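Local structure of Lpg2148(MvcA) (Legionella pneumophila subsp. pneumophila str. Philadelphia 1, 6K11) at residues A[55-60]-A[375-380]; A[78-81]-A[87-90]; A[108-113]-A[118-123]; A[184-189]-A[208-213]. The protein probably acts as a secreted effector, a deamidase-like enzyme that removes ubiquitin from the host ubiquitin-conjugating enzyme UBE2N. One frame throughout, in Å; residues are numbered along the deposited sequence.

Contact 1. Residues A[55-60]-A[375-380]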
loop_
_atom_site.group_PDB
_atom_site.type_symbol
_atom_site.label_atom_id
_atom_site.label_comp_id
_atom_site.label_asym_id
_atom_site.label_seq_id
_atom_site.Cartn_x
_atom_site.Cartn_y
_atom_site.Cartn_z
ATOM N N LYS A 55 -21.354 8.278 -16.490
ATOM C CA LYS A 55 -20.711 8.672 -15.243
ATOM C C LYS A 55 -19.591 7.710 -14.864
ATOM O O LYS A 55 -18.480 8.133 -14.511
ATOM C CB LYS A 55 -21.762 8.743 -14.130
ATOM C CG LYS A 55 -21.213 9.096 -12.748
ATOM C CD LYS A 55 -22.195 8.716 -11.646
ATOM C CE LYS A 55 -21.714 9.199 -10.281
ATOM N NZ LYS A 55 -22.662 8.840 -9.182
ATOM N N GLU A 56 -19.865 6.403 -14.927
ATOM C CA GLU A 56 -18.853 5.432 -14.523
ATOM C C GLU A 56 -17.677 5.427 -15.487
ATOM O O GLU A 56 -16.525 5.264 -15.069
ATOM C CB GLU A 56 -19.465 4.035 -14.422
ATOM C CG GLU A 56 -20.428 3.873 -13.266
ATOM C CD GLU A 56 -19.745 4.017 -11.920
ATOM O OE1 GLU A 56 -18.530 3.729 -11.824
ATOM O OE2 GLU A 56 -20.424 4.410 -10.952
ATOM N N VAL A 57 -17.944 5.601 -16.779
ATOM C CA VAL A 57 -16.858 5.621 -17.754
ATOM C C VAL A 57 -15.965 6.836 -17.520
ATOM O O VAL A 57 -14.731 6.735 -17.528
ATOM C CB VAL A 57 -17.422 5.580 -19.186
ATOM C CG1 VAL A 57 -16.323 5.819 -20.203
ATOM C CG2 VAL A 57 -18.117 4.213 -19.443
ATOM N N SER A 58 -16.578 8.001 -17.290
ATOM C CA SER A 58 -15.806 9.212 -17.019
ATOM C C SER A 58 -14.916 9.040 -15.792
ATOM O O SER A 58 -13.730 9.398 -15.812
ATOM C CB SER A 58 -16.752 10.404 -16.837
ATOM O OG SER A 58 -16.051 11.534 -16.315
ATOM N N LYS A 59 -15.475 8.488 -14.711
ATOM C CA LYS A 59 -14.716 8.316 -13.475
ATOM C C LYS A 59 -13.459 7.479 -13.707
ATOM O O LYS A 59 -12.355 7.865 -13.301
ATOM C CB LYS A 59 -15.614 7.679 -12.414
ATOM C CG LYS A 59 -14.897 7.224 -11.145
ATOM C CD LYS A 59 -15.918 6.810 -10.082
ATOM C CE LYS A 59 -15.370 5.739 -9.145
ATOM N NZ LYS A 59 -16.464 5.109 -8.343
ATOM N N VAL A 60 -13.604 6.340 -14.387
ATOM C CA VAL A 60 -12.470 5.447 -14.619
ATOM C C VAL A 60 -11.464 6.086 -15.569
ATOM O O VAL A 60 -10.249 6.016 -15.347
ATOM C CB VAL A 60 -12.979 4.091 -15.146
ATOM C CG1 VAL A 60 -11.818 3.245 -15.659
ATOM C CG2 VAL A 60 -13.748 3.371 -14.058
ATOM N N GLU A 375 -18.644 -0.462 -24.319
ATOM C CA GLU A 375 -19.435 -1.483 -24.998
ATOM C C GLU A 375 -19.820 -2.609 -24.041
ATOM O O GLU A 375 -20.952 -3.105 -24.081
ATOM C CB GLU A 375 -18.664 -2.001 -26.216
ATOM C CG GLU A 375 -18.413 -0.895 -27.251
ATOM C CD GLU A 375 -17.742 -1.374 -28.537
ATOM O OE1 GLU A 375 -17.882 -0.682 -29.579
ATOM O OE2 GLU A 375 -17.064 -2.430 -28.507
ATOM N N HIS A 376 -18.909 -2.996 -23.142
ATOM C CA HIS A 376 -19.218 -4.061 -22.193
ATOM C C HIS A 376 -20.302 -3.626 -21.211
ATOM O O HIS A 376 -21.205 -4.407 -20.877
ATOM C CB HIS A 376 -17.942 -4.487 -21.456
ATOM C CG HIS A 376 -18.012 -5.855 -20.845
ATOM N ND1 HIS A 376 -18.500 -6.954 -21.525
ATOM C CD2 HIS A 376 -17.661 -6.301 -19.613
ATOM C CE1 HIS A 376 -18.437 -8.017 -20.741
ATOM N NE2 HIS A 376 -17.934 -7.650 -19.577
ATOM N N LEU A 377 -20.238 -2.377 -20.744
ATOM C CA LEU A 377 -21.274 -1.865 -19.851
ATOM C C LEU A 377 -22.627 -1.795 -20.556
ATOM O O LEU A 377 -23.657 -2.189 -19.989
ATOM C CB LEU A 377 -20.849 -0.488 -19.337
ATOM C CG LEU A 377 -20.979 -0.129 -17.862
ATOM C CD1 LEU A 377 -20.618 -1.285 -16.950
ATOM C CD2 LEU A 377 -20.073 1.076 -17.596
ATOM N N GLU A 378 -22.645 -1.299 -21.793
ATOM C CA GLU A 378 -23.904 -1.202 -22.520
ATOM C C GLU A 378 -24.477 -2.584 -22.805
ATOM O O GLU A 378 -25.695 -2.788 -22.734
ATOM C CB GLU A 378 -23.698 -0.423 -23.813
ATOM C CG GLU A 378 -23.422 1.064 -23.607
ATOM C CD GLU A 378 -22.982 1.735 -24.887
ATOM O OE1 GLU A 378 -22.631 1.001 -25.831
ATOM O OE2 GLU A 378 -22.986 2.985 -24.956
ATOM N N SER A 379 -23.608 -3.556 -23.102
ATOM C CA SER A 379 -24.063 -4.916 -23.363
ATOM C C SER A 379 -24.652 -5.545 -22.109
ATOM O O SER A 379 -25.769 -6.078 -22.133
ATOM C CB SER A 379 -22.896 -5.756 -23.910
ATOM O OG SER A 379 -23.361 -6.917 -24.581
ATOM N N LEU A 380 -23.925 -5.471 -20.993
ATOM C CA LEU A 380 -24.363 -6.136 -19.774
ATOM C C LEU A 380 -25.683 -5.571 -19.255
ATOM O O LEU A 380 -26.436 -6.284 -18.583
ATOM C CB LEU A 380 -23.291 -6.013 -18.692
ATOM C CG LEU A 380 -22.033 -6.870 -18.887
ATOM C CD1 LEU A 380 -20.988 -6.538 -17.823
ATOM C CD2 LEU A 380 -22.381 -8.359 -18.869
#

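Contact 2. Residues A[78-81]-A[87-90]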
loop_
_atom_site.group_PDB
_atom_site.type_symbol
_atom_site.label_atom_id
_atom_site.label_comp_id
_atom_site.label_asym_id
_atom_site.label_seq_id
_atom_site.Cartn_x
_atom_site.Cartn_y
_atom_site.Cartn_z
ATOM N N VAL A 78 6.908 -4.974 -10.712
ATOM C CA VAL A 78 8.355 -5.169 -10.694
ATOM C C VAL A 78 8.688 -6.635 -10.413
ATOM O O VAL A 78 9.521 -7.241 -11.096
ATOM C CB VAL A 78 9.008 -4.223 -9.669
ATOM C CG1 VAL A 78 10.475 -4.581 -9.475
ATOM C CG2 VAL A 78 8.903 -2.768 -10.158
ATOM N N CYS A 79 8.004 -7.235 -9.438
ATOM C CA CYS A 79 8.301 -8.616 -9.067
ATOM C C CYS A 79 7.935 -9.586 -10.183
ATOM O O CYS A 79 8.673 -10.547 -10.446
ATOM C CB CYS A 79 7.560 -8.985 -7.782
ATOM S SG CYS A 79 8.246 -8.217 -6.274
ATOM N N GLU A 80 6.795 -9.367 -10.837
ATOM C CA GLU A 80 6.401 -10.244 -11.935
ATOM C C GLU A 80 7.367 -10.126 -13.110
ATOM O O GLU A 80 7.717 -11.133 -13.743
ATOM C CB GLU A 80 4.978 -9.916 -12.367
ATOM C CG GLU A 80 4.388 -10.868 -13.374
ATOM C CD GLU A 80 3.039 -11.400 -12.929
ATOM O OE1 GLU A 80 2.146 -11.546 -13.792
ATOM O OE2 GLU A 80 2.873 -11.668 -11.715
ATOM N N LEU A 81 7.810 -8.906 -13.423
ATOM C CA LEU A 81 8.734 -8.750 -14.538
ATOM C C LEU A 81 10.082 -9.385 -14.231
ATOM O O LEU A 81 10.668 -10.063 -15.088
ATOM C CB LEU A 81 8.900 -7.272 -14.882
ATOM C CG LEU A 81 7.699 -6.686 -15.628
ATOM C CD1 LEU A 81 7.790 -5.160 -15.646
ATOM C CD2 LEU A 81 7.654 -7.260 -17.054
ATOM N N GLU A 87 7.581 -17.798 -10.073
ATOM C CA GLU A 87 8.461 -17.443 -8.961
ATOM C C GLU A 87 7.965 -16.213 -8.209
ATOM O O GLU A 87 8.169 -16.106 -6.992
ATOM C CB GLU A 87 9.889 -17.201 -9.460
ATOM C CG GLU A 87 10.632 -18.468 -9.848
ATOM C CD GLU A 87 10.620 -19.520 -8.746
ATOM O OE1 GLU A 87 11.112 -19.232 -7.628
ATOM O OE2 GLU A 87 10.104 -20.633 -9.004
ATOM N N ALA A 88 7.327 -15.270 -8.907
ATOM C CA ALA A 88 6.722 -14.146 -8.201
ATOM C C ALA A 88 5.631 -14.623 -7.249
ATOM O O ALA A 88 5.478 -14.076 -6.149
ATOM C CB ALA A 88 6.171 -13.128 -9.203
ATOM N N GLU A 89 4.890 -15.666 -7.630
ATOM C CA GLU A 89 3.883 -16.211 -6.722
ATOM C C GLU A 89 4.526 -16.835 -5.485
ATOM O O GLU A 89 4.008 -16.693 -4.371
ATOM C CB GLU A 89 3.010 -17.234 -7.455
ATOM C CG GLU A 89 1.744 -17.585 -6.706
ATOM C CD GLU A 89 1.118 -18.883 -7.180
ATOM O OE1 GLU A 89 1.847 -19.752 -7.714
ATOM O OE2 GLU A 89 -0.110 -19.032 -7.010
ATOM N N LYS A 90 5.653 -17.531 -5.657
ATOM C CA LYS A 90 6.368 -18.063 -4.500
ATOM C C LYS A 90 6.912 -16.939 -3.621
ATOM O O LYS A 90 6.831 -17.009 -2.387
ATOM C CB LYS A 90 7.505 -18.978 -4.959
ATOM C CG LYS A 90 7.047 -20.233 -5.696
ATOM C CD LYS A 90 8.248 -21.025 -6.216
ATOM C CE LYS A 90 7.819 -22.281 -6.973
ATOM N NZ LYS A 90 8.993 -23.005 -7.532
#

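Contact 3. Residues A[108-113]-A[118-123]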
loop_
_atom_site.group_PDB
_atom_site.type_symbol
_atom_site.label_atom_id
_atom_site.label_comp_id
_atom_site.label_asym_id
_atom_site.label_seq_id
_atom_site.Cartn_x
_atom_site.Cartn_y
_atom_site.Cartn_z
ATOM N N ASN A 108 23.780 -7.467 6.908
ATOM C CA ASN A 108 24.653 -8.637 6.914
ATOM C C ASN A 108 24.282 -9.630 5.820
ATOM O O ASN A 108 25.162 -10.327 5.303
ATOM C CB ASN A 108 24.631 -9.301 8.291
ATOM C CG ASN A 108 25.308 -8.446 9.352
ATOM O OD1 ASN A 108 26.191 -7.642 9.043
ATOM N ND2 ASN A 108 24.887 -8.598 10.604
ATOM N N VAL A 109 23.000 -9.706 5.446
ATOM C CA VAL A 109 22.611 -10.521 4.296
ATOM C C VAL A 109 23.311 -10.030 3.033
ATOM O O VAL A 109 23.804 -10.827 2.224
ATOM C CB VAL A 109 21.079 -10.519 4.130
ATOM C CG1 VAL A 109 20.688 -11.112 2.790
ATOM C CG2 VAL A 109 20.423 -11.300 5.250
ATOM N N LEU A 110 23.388 -8.709 2.858
ATOM C CA LEU A 110 24.018 -8.146 1.667
ATOM C C LEU A 110 25.531 -8.334 1.696
ATOM O O LEU A 110 26.145 -8.626 0.662
ATOM C CB LEU A 110 23.655 -6.665 1.538
ATOM C CG LEU A 110 22.161 -6.344 1.411
ATOM C CD1 LEU A 110 21.923 -4.833 1.360
ATOM C CD2 LEU A 110 21.546 -7.044 0.193
ATOM N N GLU A 111 26.149 -8.167 2.870
ATOM C CA GLU A 111 27.588 -8.391 2.987
ATOM C C GLU A 111 27.961 -9.843 2.708
ATOM O O GLU A 111 29.073 -10.117 2.242
ATOM C CB GLU A 111 28.079 -7.967 4.372
ATOM C CG GLU A 111 27.694 -6.550 4.751
ATOM C CD GLU A 111 28.034 -6.206 6.192
ATOM O OE1 GLU A 111 28.458 -7.109 6.947
ATOM O OE2 GLU A 111 27.846 -5.029 6.574
ATOM N N ASN A 112 27.050 -10.781 2.967
ATOM C CA ASN A 112 27.275 -12.199 2.710
ATOM C C ASN A 112 26.977 -12.609 1.269
ATOM O O ASN A 112 26.797 -13.807 1.011
ATOM C CB ASN A 112 26.436 -13.047 3.667
ATOM C CG ASN A 112 27.223 -13.508 4.877
ATOM O OD1 ASN A 112 27.763 -12.692 5.628
ATOM N ND2 ASN A 112 27.294 -14.821 5.072
ATOM N N THR A 113 26.903 -11.664 0.330
ATOM C CA THR A 113 26.613 -11.979 -1.065
ATOM C C THR A 113 27.650 -11.309 -1.954
ATOM O O THR A 113 27.972 -10.132 -1.762
ATOM C CB THR A 113 25.201 -11.530 -1.463
ATOM O OG1 THR A 113 25.033 -10.140 -1.152
ATOM C CG2 THR A 113 24.156 -12.337 -0.707
ATOM N N THR A 118 25.933 -11.781 -8.040
ATOM C CA THR A 118 24.532 -11.926 -7.668
ATOM C C THR A 118 23.723 -10.687 -8.046
ATOM O O THR A 118 24.238 -9.565 -8.079
ATOM C CB THR A 118 24.400 -12.214 -6.165
ATOM O OG1 THR A 118 23.074 -12.678 -5.880
ATOM C CG2 THR A 118 24.688 -10.973 -5.345
ATOM N N ASN A 119 22.447 -10.918 -8.357
ATOM C CA ASN A 119 21.466 -9.865 -8.603
ATOM C C ASN A 119 20.333 -10.059 -7.611
ATOM O O ASN A 119 19.716 -11.128 -7.581
ATOM C CB ASN A 119 20.926 -9.915 -10.032
ATOM C CG ASN A 119 22.011 -9.773 -11.057
ATOM O OD1 ASN A 119 22.448 -8.670 -11.371
ATOM N ND2 ASN A 119 22.470 -10.905 -11.583
ATOM N N LEU A 120 20.061 -9.033 -6.811
ATOM C CA LEU A 120 19.160 -9.144 -5.670
ATOM C C LEU A 120 17.961 -8.224 -5.841
ATOM O O LEU A 120 18.104 -7.071 -6.263
ATOM C CB LEU A 120 19.882 -8.784 -4.365
ATOM C CG LEU A 120 21.041 -9.698 -3.959
ATOM C CD1 LEU A 120 21.847 -9.080 -2.824
ATOM C CD2 LEU A 120 20.498 -11.059 -3.571
ATOM N N LEU A 121 16.788 -8.736 -5.489
ATOM C CA LEU A 121 15.558 -7.954 -5.425
ATOM C C LEU A 121 15.054 -8.001 -3.991
ATOM O O LEU A 121 14.871 -9.088 -3.428
ATOM C CB LEU A 121 14.494 -8.492 -6.386
ATOM C CG LEU A 121 13.100 -7.850 -6.281
ATOM C CD1 LEU A 121 13.143 -6.392 -6.716
ATOM C CD2 LEU A 121 12.074 -8.602 -7.113
ATOM N N ILE A 122 14.847 -6.833 -3.402
ATOM C CA ILE A 122 14.301 -6.709 -2.056
ATOM C C ILE A 122 12.944 -6.032 -2.164
ATOM O O ILE A 122 12.806 -5.009 -2.847
ATOM C CB ILE A 122 15.233 -5.906 -1.135
ATOM C CG1 ILE A 122 16.688 -6.356 -1.300
ATOM C CG2 ILE A 122 14.754 -6.009 0.315
ATOM C CD1 ILE A 122 17.667 -5.381 -0.676
ATOM N N ARG A 123 11.946 -6.603 -1.515
ATOM C CA ARG A 123 10.631 -5.985 -1.432
ATOM C C ARG A 123 10.410 -5.541 0.005
ATOM O O ARG A 123 10.650 -6.318 0.936
ATOM C CB ARG A 123 9.522 -6.946 -1.878
ATOM C CG ARG A 123 8.139 -6.311 -1.812
ATOM C CD ARG A 123 7.047 -7.119 -2.513
ATOM N NE ARG A 123 5.743 -6.445 -2.413
ATOM C CZ ARG A 123 4.748 -6.594 -3.288
ATOM N NH1 ARG A 123 4.901 -7.366 -4.357
ATOM N NH2 ARG A 123 3.611 -5.936 -3.120
#

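Contact 4. Residues A[184-189]-A[208-213]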
loop_
_atom_site.group_PDB
_atom_site.type_symbol
_atom_site.label_atom_id
_atom_site.label_comp_id
_atom_site.label_asym_id
_atom_site.label_seq_id
_atom_site.Cartn_x
_atom_site.Cartn_y
_atom_site.Cartn_z
ATOM N N ASN A 184 -25.423 1.072 30.776
ATOM C CA ASN A 184 -26.207 2.044 31.530
ATOM C C ASN A 184 -25.356 2.924 32.445
ATOM O O ASN A 184 -25.875 3.894 33.000
ATOM C CB ASN A 184 -27.286 1.302 32.325
ATOM C CG ASN A 184 -28.357 0.721 31.425
ATOM O OD1 ASN A 184 -28.566 -0.490 31.392
ATOM N ND2 ASN A 184 -29.028 1.586 30.663
ATOM N N ALA A 185 -24.068 2.627 32.612
ATOM C CA ALA A 185 -23.181 3.491 33.383
ATOM C C ALA A 185 -22.554 4.596 32.544
ATOM O O ALA A 185 -21.934 5.515 33.101
ATOM C CB ALA A 185 -22.064 2.666 34.037
ATOM N N ILE A 186 -22.692 4.531 31.224
ATOM C CA ILE A 186 -22.099 5.509 30.325
ATOM C C ILE A 186 -23.209 6.407 29.796
ATOM O O ILE A 186 -24.347 5.959 29.613
ATOM C CB ILE A 186 -21.316 4.791 29.207
ATOM C CG1 ILE A 186 -20.126 4.064 29.846
ATOM C CG2 ILE A 186 -20.846 5.771 28.130
ATOM C CD1 ILE A 186 -19.304 3.187 28.926
ATOM N N GLY A 187 -22.888 7.689 29.605
ATOM C CA GLY A 187 -23.847 8.681 29.150
ATOM C C GLY A 187 -24.345 8.504 27.727
ATOM O O GLY A 187 -24.386 7.382 27.199
ATOM N N ASP A 188 -24.714 9.617 27.083
ATOM C CA ASP A 188 -25.389 9.583 25.790
ATOM C C ASP A 188 -24.634 10.317 24.693
ATOM O O ASP A 188 -25.227 10.612 23.651
ATOM C CB ASP A 188 -26.801 10.170 25.901
ATOM C CG ASP A 188 -27.571 9.614 27.073
ATOM O OD1 ASP A 188 -27.785 8.383 27.110
ATOM O OD2 ASP A 188 -27.959 10.411 27.956
ATOM N N SER A 189 -23.355 10.628 24.889
ATOM C CA SER A 189 -22.592 11.243 23.814
ATOM C C SER A 189 -22.439 10.263 22.650
ATOM O O SER A 189 -22.642 9.050 22.786
ATOM C CB SER A 189 -21.222 11.706 24.312
ATOM O OG SER A 189 -21.360 12.544 25.450
ATOM N N ASP A 208 -16.339 7.640 33.907
ATOM C CA ASP A 208 -14.883 7.496 33.799
ATOM C C ASP A 208 -14.426 6.087 34.154
ATOM O O ASP A 208 -13.529 5.532 33.501
ATOM C CB ASP A 208 -14.160 8.474 34.733
ATOM C CG ASP A 208 -14.277 9.934 34.306
ATOM O OD1 ASP A 208 -14.721 10.219 33.172
ATOM O OD2 ASP A 208 -13.904 10.801 35.137
ATOM N N PHE A 209 -14.981 5.523 35.232
ATOM C CA PHE A 209 -14.596 4.183 35.666
ATOM C C PHE A 209 -15.095 3.114 34.702
ATOM O O PHE A 209 -14.436 2.083 34.533
ATOM C CB PHE A 209 -15.130 3.894 37.077
ATOM C CG PHE A 209 -14.286 4.483 38.172
ATOM C CD1 PHE A 209 -13.104 3.863 38.565
ATOM C CD2 PHE A 209 -14.662 5.667 38.798
ATOM C CE1 PHE A 209 -12.311 4.405 39.564
ATOM C CE2 PHE A 209 -13.874 6.220 39.804
ATOM C CZ PHE A 209 -12.699 5.587 40.189
ATOM N N ALA A 210 -16.269 3.320 34.099
ATOM C CA ALA A 210 -16.774 2.367 33.117
ATOM C C ALA A 210 -15.893 2.356 31.873
ATOM O O ALA A 210 -15.464 1.292 31.412
ATOM C CB ALA A 210 -18.228 2.694 32.762
ATOM N N ILE A 211 -15.585 3.537 31.330
ATOM C CA ILE A 211 -14.721 3.609 30.158
ATOM C C ILE A 211 -13.356 3.025 30.486
ATOM O O ILE A 211 -12.810 2.220 29.728
ATOM C CB ILE A 211 -14.613 5.061 29.654
ATOM C CG1 ILE A 211 -15.934 5.505 29.030
ATOM C CG2 ILE A 211 -13.484 5.221 28.650
ATOM C CD1 ILE A 211 -16.112 7.016 29.018
ATOM N N SER A 212 -12.792 3.403 31.639
ATOM C CA SER A 212 -11.487 2.873 32.020
ATOM C C SER A 212 -11.512 1.351 32.184
ATOM O O SER A 212 -10.511 0.679 31.889
ATOM C CB SER A 212 -10.999 3.533 33.309
ATOM O OG SER A 212 -9.700 3.054 33.621
ATOM N N GLU A 213 -12.633 0.790 32.639
ATOM C CA GLU A 213 -12.723 -0.665 32.735
ATOM C C GLU A 213 -12.747 -1.315 31.348
ATOM O O GLU A 213 -12.113 -2.355 31.137
ATOM C CB GLU A 213 -13.951 -1.078 33.545
ATOM C CG GLU A 213 -13.816 -2.498 34.085
ATOM C CD GLU A 213 -15.087 -3.049 34.718
ATOM O OE1 GLU A 213 -15.180 -4.296 34.828
ATOM O OE2 GLU A 213 -15.981 -2.260 35.100
#

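Contact 1. Residues A[55-60]-A[375-380]
Glu56 and Val57 of helix 49-64 meet Leu377 of helix 358-381, a helix-to-helix packing that brings the C-terminal helix of the chain against one of its early helices. Along 55-60 the first residue to touch is Glu56, and it does so through its aliphatic root: CB lies 4.4 Å from Leu377 CD2. Two bends (chi1 -70°, chi2 -65°) fold its carboxylate back from Leu377, toward the C-terminal end of helix 28-39, where OE1 makes a weak hydrogen bond to Ser39 OG, with Ser42 and Ile43 of the following loop alongside. Val57 comes next and points toward the other helix. Its CG1 sits opposite the backbone N, which leaves CG2, beside that N, to approach Leu377 CD2 at 4.1 Å; the two side chains pass each other running in opposing senses. Both contacts across the pair thus end on one methyl of Leu377. The helices stay 8.9 Å apart between Val57 CA and Leu377 CA, and other groups share the seam: Ala36 and Ile40 touch Leu377, while Met373 and Thr374 touch Val57. Helix 28-39 therefore packs beside this pair. Next to Leu377, His376 NE2 is hydrogen-bonded to Glu37, and Leu380 CD1 lies over one face of the imidazole, 3.6 Å above the ring plane and displaced from the ring centre toward its edge.

Contact 2. Residues A[78-81]-A[87-90]
Ala88 is the residue through which 87-90 touches 78-81, set against the backbone of Cys79 and Glu80. Ahead of it, Glu87 leans out from the junction, its carboxylate turned away from the first helix. OE2 uses its syn lone pair to receive Lys90 NZ at 3.0 Å, a salt bridge across three residues that runs along the outer side of helix 85-93. Ala88 follows and points at the partner helix. Its single methyl fits close to the main chain: CB lies 3.8 Å from Cys79 O and 4.0 Å from Glu80 CA. The methyl is small enough for the 5.4 Å between Glu80 CA and Ala88 CA that the short link entails. The Glu80 side chain, extended from the backbone (chi1 -172°), swings round to the same methyl, OE2 standing 4.4 Å from Ala88 CB, while OE1 makes a long, weak ion pair with Lys85 at the start of the second helix. Cys79 adds mainly its carbonyl oxygen here, since its thiol is directed to the strand 120-129, where Leu121 and Arg123 touch it. Lys90 closes the segment; beyond its salt bridge, its backbone oxygen accepts a hydrogen bond from Thr94 OG1. On the first helix, Leu81 O receives Asn342 ND2, tying this region to helix 336-351. Two consecutive helices joined through a one-residue link, with Ala88 in the nearest CA pair of the two segments, make a tight alpha-alpha turn beside strand 120-129.

Contact 3. Residues A[108-113]-A[118-123]
Leu110 CA and Leu120 CA lie 8.9 Å apart, and the two segments draw together toward the turn between them, where Thr113 CA and Thr118 CA are 6.9 Å apart. Helix 104-111 gives way at Asn112, the first residue to leave helical angles, and Thr113 is already extended. Its return to the helix is secured by a double grip: Leu110 O accepts Thr113 N at 3.1 Å and Thr113 OG1 at 2.6 Å, both from the same face of the carbonyl plane. The hydroxyl comes in at a C=O...O angle of 120°, tilted 29° from that plane. With chi1 at 54° the hydroxyl lies close to both N and C of its own residue, which turns it back over the helix end; Arg247 NH1 is a further donor to Leu110 O. This is an alpha-loop-beta connection that folds a helix over a central strand of the five-stranded antiparallel sheet. Thr118, Leu120 and Ile122 point to the helix, while Leu121 and Arg123, on the other face of the strand, touch helix 71-83. Leu120 CD1 fills the angle between the helix and the turn, 3.7 Å from Leu110 CD2 and 3.8 Å from Thr113 OG1, crossing both side chains obliquely. Leu110 CD2 also reaches Ile122 CD1 at 4.3 Å, with Ile238 and Ile331 of the neighbouring strands around them. At the loop end, Thr118 CG2 rests 4.0 Å from Thr113 CB.

Contact 4. Residues A[184-189]-A[208-213]
Ile186, whose side chain reaches Ala210 and Ile211 of helix 206-220, also gives its carbonyl oxygen, together with that of Gly187, to Lys137 NZ, gripped by both. The lysine comes from strand 134-137 and anchors the chain just where it leaves helix 176-185. Gly187 N in turn is hydrogen-bonded to Glu207 OE2, a bond that joins this exit loop to the first turn of helix 206-220. Behind these polar ties the contact is entirely apolar. Ala185 meets Ala210 methyl to methyl, the CB atoms 4.0 Å apart, over a backbone separation of 6.5 Å between Ala185 CA and Ala210 CA. Ile186 leans over the same methyl along its longer branch: CG1 is 3.7 Å and CD1 4.0 Å from Ala210 CB. Its CG2 takes the place opposite the backbone N, and the extended CG1-CD1 arm (chi2 174°) goes on to lie 4.1 Å from Ile211 CG1, the two isoleucine arms lying roughly perpendicular. Tyr192 touches both isoleucines and Leu182 touches Ala210, so the cluster joins strand 192-193 to helices 176-185 and 206-220 of the insertion domain. Glu213, one turn further on, forms a salt bridge with Lys178 of helix 176-185. Small methyls allow the close approach and the isoleucines fill the flank, so the interface rests on burial of hydrocarbon, while charged and main-chain bonds at its borders would fix its alignment.

How the contacts relate
Contacts 2 and 3 are the only pair that touch. Their centres are 17 Å apart, and Cys79 SG of contact 2 lies 3.9 Å from Leu121 CD2 and from Arg123 NH1 of contact 3. Strand 120-129 meets helix 104-111 through one face and helix 71-83 through the other. Contact 1, which joins segments 315 residues apart at their closest ends, brackets the other three in sequence and stands in the helical part, its nearest atoms about 20 Å from contact 2 and about 22 Å from contact 3. Contact 4 is remote, with centres about 50 Å or more from the others; it belongs to the insertion domain, away from the other three.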